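Local coordinates for hypothetical protein EF2904 (Enterococcus faecalis, PDB 2AZ4) that is of unknown function but holds two zinc ions in a metallo-beta-lactamase fold and may act as an RNA-binding exonuclease like relatives of its family, at residues 23-28 with 175-180; 282-287 with 301-306; 230-235 with 244-249. All coordinates share one frame; numbering follows the deposited sequence.

The three contacts sit on both sides of the chain's centre. Contact 1 (23-28 with 175-180) lies inside the metallo-beta-lactamase part and joins its two large sheets. Contacts 2 and 3 belong to the region around the six-stranded parallel sheet. Their centres are about 42 and 44 Å from that of contact 1, but only about 27 Å from each other, with nearest atoms about 13 Å apart. None of the three touches another, and all lie away from the two zinc ions held by H92, H94, D96, H97, H167, D189 and H404. Contact 3 (230-235 with 244-249) closes before contact 2 (282-287 with 301-306) opens.

Contact 1: residues 23-28 with 175-180; sequences IEVAYK and LLIRTP
Y27 lays one face of its ring over T179 and P180, and this pairing makes up most of the contact between 23-28 and 175-180. Its CG is anti to the backbone N (chi1 -177°), which sends the ring along the run of 175-180, toward P180. From the root outward, Y27 CB meets the methyl T179 CG2 at 3.7 Å, and Y27 CG and CD1 lie over T179 CB, 4.1 Å from each. T179 CB stands 20° off the ring normal, a CH-pi contact. Further out the proline takes over: P180 CD is 3.5 Å from Y27 CE2 and 3.6 Å from Y27 CZ, a second CH-pi contact on the same face, 28° off the normal. P180 CD is also the neighbour of Y27 CD2 and CE1. At the tip, Y27 OH passes P180 CG at 3.7 Å. The opposite face of the ring is covered near its rim by K28 CG.

Strands 22-27 and 173-179 belong to different mixed sheets, and no hydrogen bond joins these segments; they meet through side chains in the sheet-on-sheet interior of the metallo-beta-lactamase sandwich. T179 OG1 is hydrogen-bonded to T7 OG1 of strand 7-13, while the methyl T179 CG2 meets the tyrosine. Two residues back along both strands, V25 CG1 touches I177 CG2 at 4.1 Å, the two branched side chains meeting at a slant. I184 of strand 182-186 touches both V25 and I177, and F34 of strand 30-34 lies against I177, continuing the apolar layer between the sheets.

Contact 2: residues 282-287 with 301-306; sequences EANMAA and YAESGK
A283 presses its methyl against the Y301 ring obliquely, with A283 CB 3.4 Å from Y301 CD1 and nearly as close to CE1. Y301 OH is hydrogen-bonded to I307 N, and G305 O lies over the centre of one ring face.

E282 shapes the rest of the contact. CG leaves anti to the backbone N, and a sharp bend at chi2 (-88°) folds the carboxylate back onto the start of helix 283-293. There E282 acts as N-cap: OE1 accepts from M285 N at 3.1 Å, and OE2 from N284 N at 3.1 Å, the latter nearly straight (166°) but reaching OE2 from above the carboxylate plane, 49° out of it. OE2 also takes N284 ND2 at 2.6 Å through its syn lone pair. E282 CG, at the bend, lies 3.9 Å from A302 CB. A water donates to E282 OE2 at 2.6 Å and accepts from A302 N at 2.8 Å, tying cap to loop.

The segment spans the strand-to-helix junction of a beta-alpha-beta crossover: strand 278-282 leads through helix 283-293 to its parallel neighbour 298-300, and the loop that follows folds back on the helix start. E303, extended beyond CG, brings its carboxylate across N284 and has a salt bridge to R125. The donors on OE2 and the helix N terminus would probably stabilise E282 as an anion, while the R125 salt bridge probably eases the repulsion from E303, whose OE2 is 4.6 Å from E282 OE2.

Contact 3: residues 230-235 with 244-249; sequences AQIAVV and LVRLEL
R246 runs extended through its first two torsions (chi1 178°) and turns at chi3 (54°), which swings its guanidinium round to meet I232, a side chain coming from the opposite direction. In I232, CG1 stands opposite the carbonyl carbon, beside the backbone N, and the outstretched second torsion (162°) sends CD1 out as the foremost atom. That methyl does all the closest touching. It comes to the edge of the guanidinium, in its plane, with I232 CD1 3.4 Å from R246 NH2, and I232 CG1 follows at 4.1 Å from the same nitrogen. The same methyl meets L247 tip to tip, I232 CD1 lying 4.0 Å from L247 CD1.

No hydrogen bond crosses between the segments, and the backbones stay well apart: the nearest CA atoms, those of I232 and L244, are 10.3 Å from each other. The polar end of R246 is held from within its own helix and just beyond it, NH2 by a hydrogen bond to H243 ND1 and NH1 by a salt bridge to E250 OE2. These two bonds probably fix the rotation of the guanidinium at the place where the methyl meets its edge. H243 touches I232 as well, and thus borders both members of the pair.

The loop is hydrogen-bonded to strand 373-376, an outermost strand of the parallel sheet, where A230 and I232 make backbone hydrogen bonds with R376 and the I232 side chain touches V375. Helix 237-249 lies against the same sheet through L244 and E248, which rest on L329 of strand 328-331.

Contact 1: residues 23-28 with 175-180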
loop_
_atom_site.group_PDB
_atom_site.type_symbol
_atom_site.label_atom_id
_atom_site.label_comp_id
_atom_site.label_asym_id
_atom_site.label_seq_id
_atom_site.Cartn_x
_atom_site.Cartn_y
_atom_site.Cartn_z
ATOM N N ILE A 23 -6.773 9.044 -11.479
ATOM C CA ILE A 23 -6.407 9.994 -12.494
ATOM C C ILE A 23 -6.579 9.297 -13.816
ATOM O O ILE A 23 -6.289 8.101 -13.934
ATOM C CB ILE A 23 -4.938 10.483 -12.282
ATOM C CG1 ILE A 23 -4.848 11.283 -10.965
ATOM C CG2 ILE A 23 -4.421 11.246 -13.470
ATOM C CD1 ILE A 23 -3.417 11.443 -10.425
ATOM N N GLU A 24 -7.061 10.061 -14.788
ATOM C CA GLU A 24 -7.178 9.638 -16.169
ATOM C C GLU A 24 -6.196 10.385 -17.047
ATOM O O GLU A 24 -6.015 11.602 -16.914
ATOM C CB GLU A 24 -8.592 9.894 -16.688
ATOM C CG GLU A 24 -8.782 9.493 -18.137
ATOM C CD GLU A 24 -10.180 9.799 -18.650
ATOM O OE1 GLU A 24 -11.004 10.316 -17.873
ATOM O OE2 GLU A 24 -10.454 9.528 -19.835
ATOM N N VAL A 25 -5.568 9.644 -17.942
ATOM C CA VAL A 25 -4.744 10.217 -18.987
ATOM C C VAL A 25 -5.338 9.744 -20.294
ATOM O O VAL A 25 -5.471 8.540 -20.513
ATOM C CB VAL A 25 -3.247 9.823 -18.881
ATOM C CG1 VAL A 25 -2.455 10.463 -20.034
ATOM C CG2 VAL A 25 -2.664 10.303 -17.550
ATOM N N ALA A 26 -5.730 10.693 -21.138
ATOM C CA ALA A 26 -6.384 10.388 -22.420
ATOM C C ALA A 26 -5.687 11.037 -23.616
ATOM O O ALA A 26 -5.236 12.184 -23.543
ATOM C CB ALA A 26 -7.828 10.810 -22.386
ATOM N N TYR A 27 -5.634 10.276 -24.706
ATOM C CA TYR A 27 -5.031 10.677 -25.965
ATOM C C TYR A 27 -5.708 9.911 -27.102
ATOM O O TYR A 27 -5.689 8.673 -27.120
ATOM C CB TYR A 27 -3.532 10.355 -25.997
ATOM C CG TYR A 27 -2.856 10.833 -27.270
ATOM C CD1 TYR A 27 -2.551 12.184 -27.449
ATOM C CD2 TYR A 27 -2.525 9.940 -28.288
ATOM C CE1 TYR A 27 -1.928 12.639 -28.610
ATOM C CE2 TYR A 27 -1.916 10.386 -29.464
ATOM C CZ TYR A 27 -1.615 11.743 -29.608
ATOM O OH TYR A 27 -0.989 12.192 -30.744
ATOM N N LYS A 28 -6.274 10.667 -28.046
ATOM C CA LYS A 28 -7.078 10.136 -29.161
ATOM C C LYS A 28 -8.150 9.186 -28.625
ATOM O O LYS A 28 -8.897 9.564 -27.732
ATOM C CB LYS A 28 -6.212 9.492 -30.254
ATOM C CG LYS A 28 -5.352 10.474 -31.045
ATOM C CD LYS A 28 -4.522 9.710 -32.058
ATOM C CE LYS A 28 -3.997 10.603 -33.159
ATOM N NZ LYS A 28 -3.148 9.808 -34.113
ATOM N N LEU A 175 4.610 5.123 -12.439
ATOM C CA LEU A 175 4.283 4.981 -13.856
ATOM C C LEU A 175 4.966 6.097 -14.617
ATOM O O LEU A 175 4.924 7.261 -14.183
ATOM C CB LEU A 175 2.763 5.035 -14.076
ATOM C CG LEU A 175 1.870 4.105 -13.233
ATOM C CD1 LEU A 175 0.424 4.361 -13.595
ATOM C CD2 LEU A 175 2.219 2.597 -13.468
ATOM N N LEU A 176 5.625 5.745 -15.724
ATOM C CA LEU A 176 6.145 6.739 -16.643
ATOM C C LEU A 176 5.266 6.644 -17.871
ATOM O O LEU A 176 5.203 5.594 -18.516
ATOM C CB LEU A 176 7.598 6.471 -17.034
ATOM C CG LEU A 176 8.691 6.403 -15.973
ATOM C CD1 LEU A 176 9.990 6.224 -16.706
ATOM C CD2 LEU A 176 8.742 7.639 -15.160
ATOM N N ILE A 177 4.595 7.740 -18.186
ATOM C CA ILE A 177 3.544 7.739 -19.207
ATOM C C ILE A 177 3.908 8.604 -20.417
ATOM O O ILE A 177 4.181 9.784 -20.270
ATOM C CB ILE A 177 2.205 8.202 -18.571
ATOM C CG1 ILE A 177 1.801 7.240 -17.447
ATOM C CG2 ILE A 177 1.063 8.303 -19.629
ATOM C CD1 ILE A 177 1.048 7.927 -16.281
ATOM N N ARG A 178 3.909 8.018 -21.610
ATOM C CA ARG A 178 4.208 8.803 -22.793
ATOM C C ARG A 178 3.098 8.749 -23.831
ATOM O O ARG A 178 2.549 7.679 -24.107
ATOM C CB ARG A 178 5.550 8.378 -23.405
ATOM C CG ARG A 178 6.722 8.789 -22.530
ATOM C CD ARG A 178 8.009 8.333 -23.150
ATOM N NE ARG A 178 8.932 7.783 -22.164
ATOM C CZ ARG A 178 9.939 8.449 -21.607
ATOM N NH1 ARG A 178 10.166 9.720 -21.916
ATOM N NH2 ARG A 178 10.715 7.831 -20.726
ATOM N N THR A 179 2.748 9.925 -24.351
ATOM C CA THR A 179 2.038 10.059 -25.631
ATOM C C THR A 179 3.058 10.659 -26.613
ATOM O O THR A 179 4.148 11.074 -26.185
ATOM C CB THR A 179 0.802 10.955 -25.499
ATOM O OG1 THR A 179 1.195 12.278 -25.113
ATOM C CG2 THR A 179 -0.142 10.408 -24.433
ATOM N N PRO A 180 2.749 10.688 -27.927
ATOM C CA PRO A 180 3.777 11.178 -28.867
ATOM C C PRO A 180 4.426 12.540 -28.536
ATOM O O PRO A 180 5.589 12.746 -28.856
ATOM C CB PRO A 180 3.025 11.222 -30.194
ATOM C CG PRO A 180 2.016 10.111 -30.049
ATOM C CD PRO A 180 1.532 10.268 -28.641
#

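Contact 2: residues 282-287 with 301-306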
loop_
_atom_site.group_PDB
_atom_site.type_symbol
_atom_site.label_atom_id
_atom_site.label_comp_id
_atom_site.label_asym_id
_atom_site.label_seq_id
_atom_site.Cartn_x
_atom_site.Cartn_y
_atom_site.Cartn_z
ATOM N N GLU A 282 2.382 -16.586 11.686
ATOM C CA GLU A 282 1.045 -17.100 11.454
ATOM C C GLU A 282 1.066 -17.726 10.061
ATOM O O GLU A 282 1.790 -17.255 9.198
ATOM C CB GLU A 282 0.025 -15.954 11.558
ATOM C CG GLU A 282 -1.424 -16.386 11.354
ATOM C CD GLU A 282 -1.813 -16.341 9.887
ATOM O OE1 GLU A 282 -1.158 -15.588 9.148
ATOM O OE2 GLU A 282 -2.744 -17.058 9.453
ATOM N N ALA A 283 0.279 -18.781 9.840
ATOM C CA ALA A 283 0.379 -19.596 8.613
ATOM C C ALA A 283 0.208 -18.858 7.284
ATOM O O ALA A 283 0.948 -19.133 6.322
ATOM C CB ALA A 283 -0.538 -20.825 8.683
ATOM N N ASN A 284 -0.747 -17.935 7.222
ATOM C CA ASN A 284 -1.043 -17.204 5.977
ATOM C C ASN A 284 0.098 -16.277 5.635
ATOM O O ASN A 284 0.404 -16.073 4.465
ATOM C CB ASN A 284 -2.374 -16.427 6.067
ATOM C CG ASN A 284 -3.595 -17.359 6.099
ATOM O OD1 ASN A 284 -4.007 -17.886 5.080
ATOM N ND2 ASN A 284 -4.160 -17.557 7.273
ATOM N N MET A 285 0.751 -15.728 6.656
ATOM C CA MET A 285 1.947 -14.915 6.447
ATOM C C MET A 285 3.126 -15.771 5.935
ATOM O O MET A 285 3.859 -15.353 5.022
ATOM C CB MET A 285 2.339 -14.127 7.703
ATOM C CG MET A 285 3.399 -13.033 7.436
ATOM S SD MET A 285 2.780 -11.676 6.373
ATOM C CE MET A 285 4.147 -11.585 5.223
ATOM N N ALA A 286 3.313 -16.943 6.531
ATOM C CA ALA A 286 4.309 -17.898 6.059
ATOM C C ALA A 286 4.043 -18.275 4.614
ATOM O O ALA A 286 4.967 -18.353 3.803
ATOM C CB ALA A 286 4.321 -19.152 6.946
ATOM N N ALA A 287 2.780 -18.505 4.285
ATOM C CA ALA A 287 2.419 -18.924 2.937
ATOM C C ALA A 287 2.722 -17.847 1.893
ATOM O O ALA A 287 3.213 -18.163 0.802
ATOM C CB ALA A 287 0.947 -19.329 2.876
ATOM N N TYR A 301 -0.967 -22.174 12.926
ATOM C CA TYR A 301 -2.294 -21.853 12.430
ATOM C C TYR A 301 -3.092 -21.074 13.447
ATOM O O TYR A 301 -3.219 -21.484 14.604
ATOM C CB TYR A 301 -3.041 -23.127 12.081
ATOM C CG TYR A 301 -2.575 -23.736 10.797
ATOM C CD1 TYR A 301 -2.922 -23.151 9.570
ATOM C CD2 TYR A 301 -1.830 -24.909 10.791
ATOM C CE1 TYR A 301 -2.509 -23.704 8.370
ATOM C CE2 TYR A 301 -1.411 -25.486 9.584
ATOM C CZ TYR A 301 -1.770 -24.856 8.379
ATOM O OH TYR A 301 -1.372 -25.381 7.187
ATOM N N ALA A 302 -3.639 -19.944 13.009
ATOM C CA ALA A 302 -4.581 -19.186 13.823
ATOM C C ALA A 302 -6.009 -19.432 13.315
ATOM O O ALA A 302 -6.958 -18.791 13.757
ATOM C CB ALA A 302 -4.231 -17.713 13.783
ATOM N N GLU A 303 -6.152 -20.369 12.383
ATOM C CA GLU A 303 -7.446 -20.710 11.802
ATOM C C GLU A 303 -7.501 -22.228 11.614
ATOM O O GLU A 303 -6.480 -22.906 11.686
ATOM C CB GLU A 303 -7.643 -19.968 10.467
ATOM C CG GLU A 303 -7.737 -18.419 10.632
ATOM C CD GLU A 303 -7.554 -17.595 9.335
ATOM O OE1 GLU A 303 -7.670 -18.138 8.211
ATOM O OE2 GLU A 303 -7.296 -16.362 9.471
ATOM N N SER A 304 -8.697 -22.759 11.388
ATOM C CA SER A 304 -8.859 -24.180 11.119
ATOM C C SER A 304 -8.510 -24.560 9.667
ATOM O O SER A 304 -8.513 -23.727 8.766
ATOM C CB SER A 304 -10.260 -24.656 11.528
ATOM O OG SER A 304 -10.426 -24.516 12.939
ATOM N N GLY A 305 -8.188 -25.824 9.449
ATOM C CA GLY A 305 -7.813 -26.274 8.122
ATOM C C GLY A 305 -6.312 -26.205 7.934
ATOM O O GLY A 305 -5.563 -25.959 8.889
ATOM N N LYS A 306 -5.889 -26.419 6.691
ATOM C CA LYS A 306 -4.491 -26.548 6.324
ATOM C C LYS A 306 -4.285 -25.747 5.054
ATOM O O LYS A 306 -5.188 -25.645 4.211
ATOM C CB LYS A 306 -4.134 -28.012 6.025
ATOM C CG LYS A 306 -4.263 -28.988 7.197
ATOM C CD LYS A 306 -2.908 -29.345 7.801
ATOM C CE LYS A 306 -2.272 -30.595 7.133
ATOM N NZ LYS A 306 -3.055 -31.861 7.401
HETATM O O HOH W 1 -3.703 -19.323 10.242
#

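Contact 3: residues 230-235 with 244-249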
loop_
_atom_site.group_PDB
_atom_site.type_symbol
_atom_site.label_atom_id
_atom_site.label_comp_id
_atom_site.label_asym_id
_atom_site.label_seq_id
_atom_site.Cartn_x
_atom_site.Cartn_y
_atom_site.Cartn_z
ATOM N N ALA A 230 6.598 5.263 24.099
ATOM C CA ALA A 230 6.514 3.843 23.713
ATOM C C ALA A 230 7.254 3.528 22.398
ATOM O O ALA A 230 7.473 2.348 22.050
ATOM C CB ALA A 230 5.044 3.411 23.609
ATOM N N GLN A 231 7.632 4.597 21.688
ATOM C CA GLN A 231 8.204 4.534 20.345
ATOM C C GLN A 231 9.736 4.679 20.299
ATOM O O GLN A 231 10.324 5.576 20.909
ATOM C CB GLN A 231 7.534 5.594 19.462
ATOM C CG GLN A 231 8.012 5.621 18.023
ATOM C CD GLN A 231 7.035 6.308 17.093
ATOM O OE1 GLN A 231 6.276 7.195 17.502
ATOM N NE2 GLN A 231 7.043 5.897 15.829
ATOM N N ILE A 232 10.373 3.764 19.576
ATOM C CA ILE A 232 11.799 3.846 19.237
ATOM C C ILE A 232 11.918 4.674 17.956
ATOM O O ILE A 232 11.177 4.445 17.009
ATOM C CB ILE A 232 12.369 2.420 19.008
ATOM C CG1 ILE A 232 12.578 1.730 20.355
ATOM C CG2 ILE A 232 13.663 2.453 18.168
ATOM C CD1 ILE A 232 12.711 0.221 20.295
ATOM N N ALA A 233 12.821 5.649 17.933
ATOM C CA ALA A 233 13.073 6.418 16.710
ATOM C C ALA A 233 13.892 5.569 15.724
ATOM O O ALA A 233 15.023 5.149 16.029
ATOM C CB ALA A 233 13.793 7.716 17.034
ATOM N N VAL A 234 13.303 5.297 14.564
ATOM C CA VAL A 234 13.846 4.377 13.561
ATOM C C VAL A 234 14.069 5.223 12.317
ATOM O O VAL A 234 13.239 6.072 12.019
ATOM C CB VAL A 234 12.839 3.208 13.267
ATOM C CG1 VAL A 234 13.179 2.463 11.978
ATOM C CG2 VAL A 234 12.774 2.217 14.447
ATOM N N VAL A 235 15.180 5.001 11.617
ATOM C CA VAL A 235 15.560 5.820 10.453
ATOM C C VAL A 235 15.532 5.078 9.097
ATOM O O VAL A 235 15.713 5.695 8.057
ATOM C CB VAL A 235 16.979 6.478 10.628
ATOM C CG1 VAL A 235 17.061 7.316 11.903
ATOM C CG2 VAL A 235 18.084 5.430 10.584
ATOM N N LEU A 244 15.181 -4.530 16.502
ATOM C CA LEU A 244 14.549 -5.809 16.856
ATOM C C LEU A 244 15.574 -6.810 17.407
ATOM O O LEU A 244 15.312 -7.464 18.418
ATOM C CB LEU A 244 13.807 -6.403 15.662
ATOM C CG LEU A 244 12.996 -7.673 15.966
ATOM C CD1 LEU A 244 11.650 -7.611 15.279
ATOM C CD2 LEU A 244 13.764 -8.924 15.507
ATOM N N VAL A 245 16.735 -6.913 16.750
ATOM C CA VAL A 245 17.829 -7.763 17.226
ATOM C C VAL A 245 18.244 -7.349 18.628
ATOM O O VAL A 245 18.307 -8.193 19.532
ATOM C CB VAL A 245 19.082 -7.762 16.290
ATOM C CG1 VAL A 245 20.244 -8.540 16.956
ATOM C CG2 VAL A 245 18.771 -8.361 14.921
ATOM N N ARG A 246 18.534 -6.063 18.802
ATOM C CA ARG A 246 18.868 -5.515 20.119
ATOM C C ARG A 246 17.810 -5.899 21.168
ATOM O O ARG A 246 18.140 -6.371 22.256
ATOM C CB ARG A 246 18.993 -3.988 20.073
ATOM C CG ARG A 246 19.300 -3.366 21.484
ATOM C CD ARG A 246 19.357 -1.851 21.463
ATOM N NE ARG A 246 18.143 -1.276 20.880
ATOM C CZ ARG A 246 17.012 -1.031 21.544
ATOM N NH1 ARG A 246 16.906 -1.294 22.847
ATOM N NH2 ARG A 246 15.973 -0.522 20.893
ATOM N N LEU A 247 16.545 -5.698 20.833
ATOM C CA LEU A 247 15.473 -6.018 21.768
ATOM C C LEU A 247 15.479 -7.502 22.166
ATOM O O LEU A 247 15.192 -7.822 23.323
ATOM C CB LEU A 247 14.093 -5.591 21.226
ATOM C CG LEU A 247 13.776 -4.087 21.177
ATOM C CD1 LEU A 247 12.568 -3.819 20.287
ATOM C CD2 LEU A 247 13.542 -3.503 22.562
ATOM N N GLU A 248 15.796 -8.391 21.218
ATOM C CA GLU A 248 15.906 -9.813 21.527
ATOM C C GLU A 248 17.078 -10.120 22.477
ATOM O O GLU A 248 16.923 -10.845 23.466
ATOM C CB GLU A 248 15.981 -10.646 20.255
ATOM C CG GLU A 248 14.664 -10.675 19.453
ATOM C CD GLU A 248 14.675 -11.741 18.359
ATOM O OE1 GLU A 248 15.357 -12.769 18.510
ATOM O OE2 GLU A 248 13.990 -11.569 17.345
ATOM N N LEU A 249 18.233 -9.518 22.206
ATOM C CA LEU A 249 19.447 -9.777 23.001
ATOM C C LEU A 249 19.378 -9.193 24.399
ATOM O O LEU A 249 20.011 -9.695 25.324
ATOM C CB LEU A 249 20.693 -9.262 22.267
ATOM C CG LEU A 249 20.969 -9.946 20.922
ATOM C CD1 LEU A 249 22.138 -9.286 20.158
ATOM C CD2 LEU A 249 21.201 -11.420 21.121
#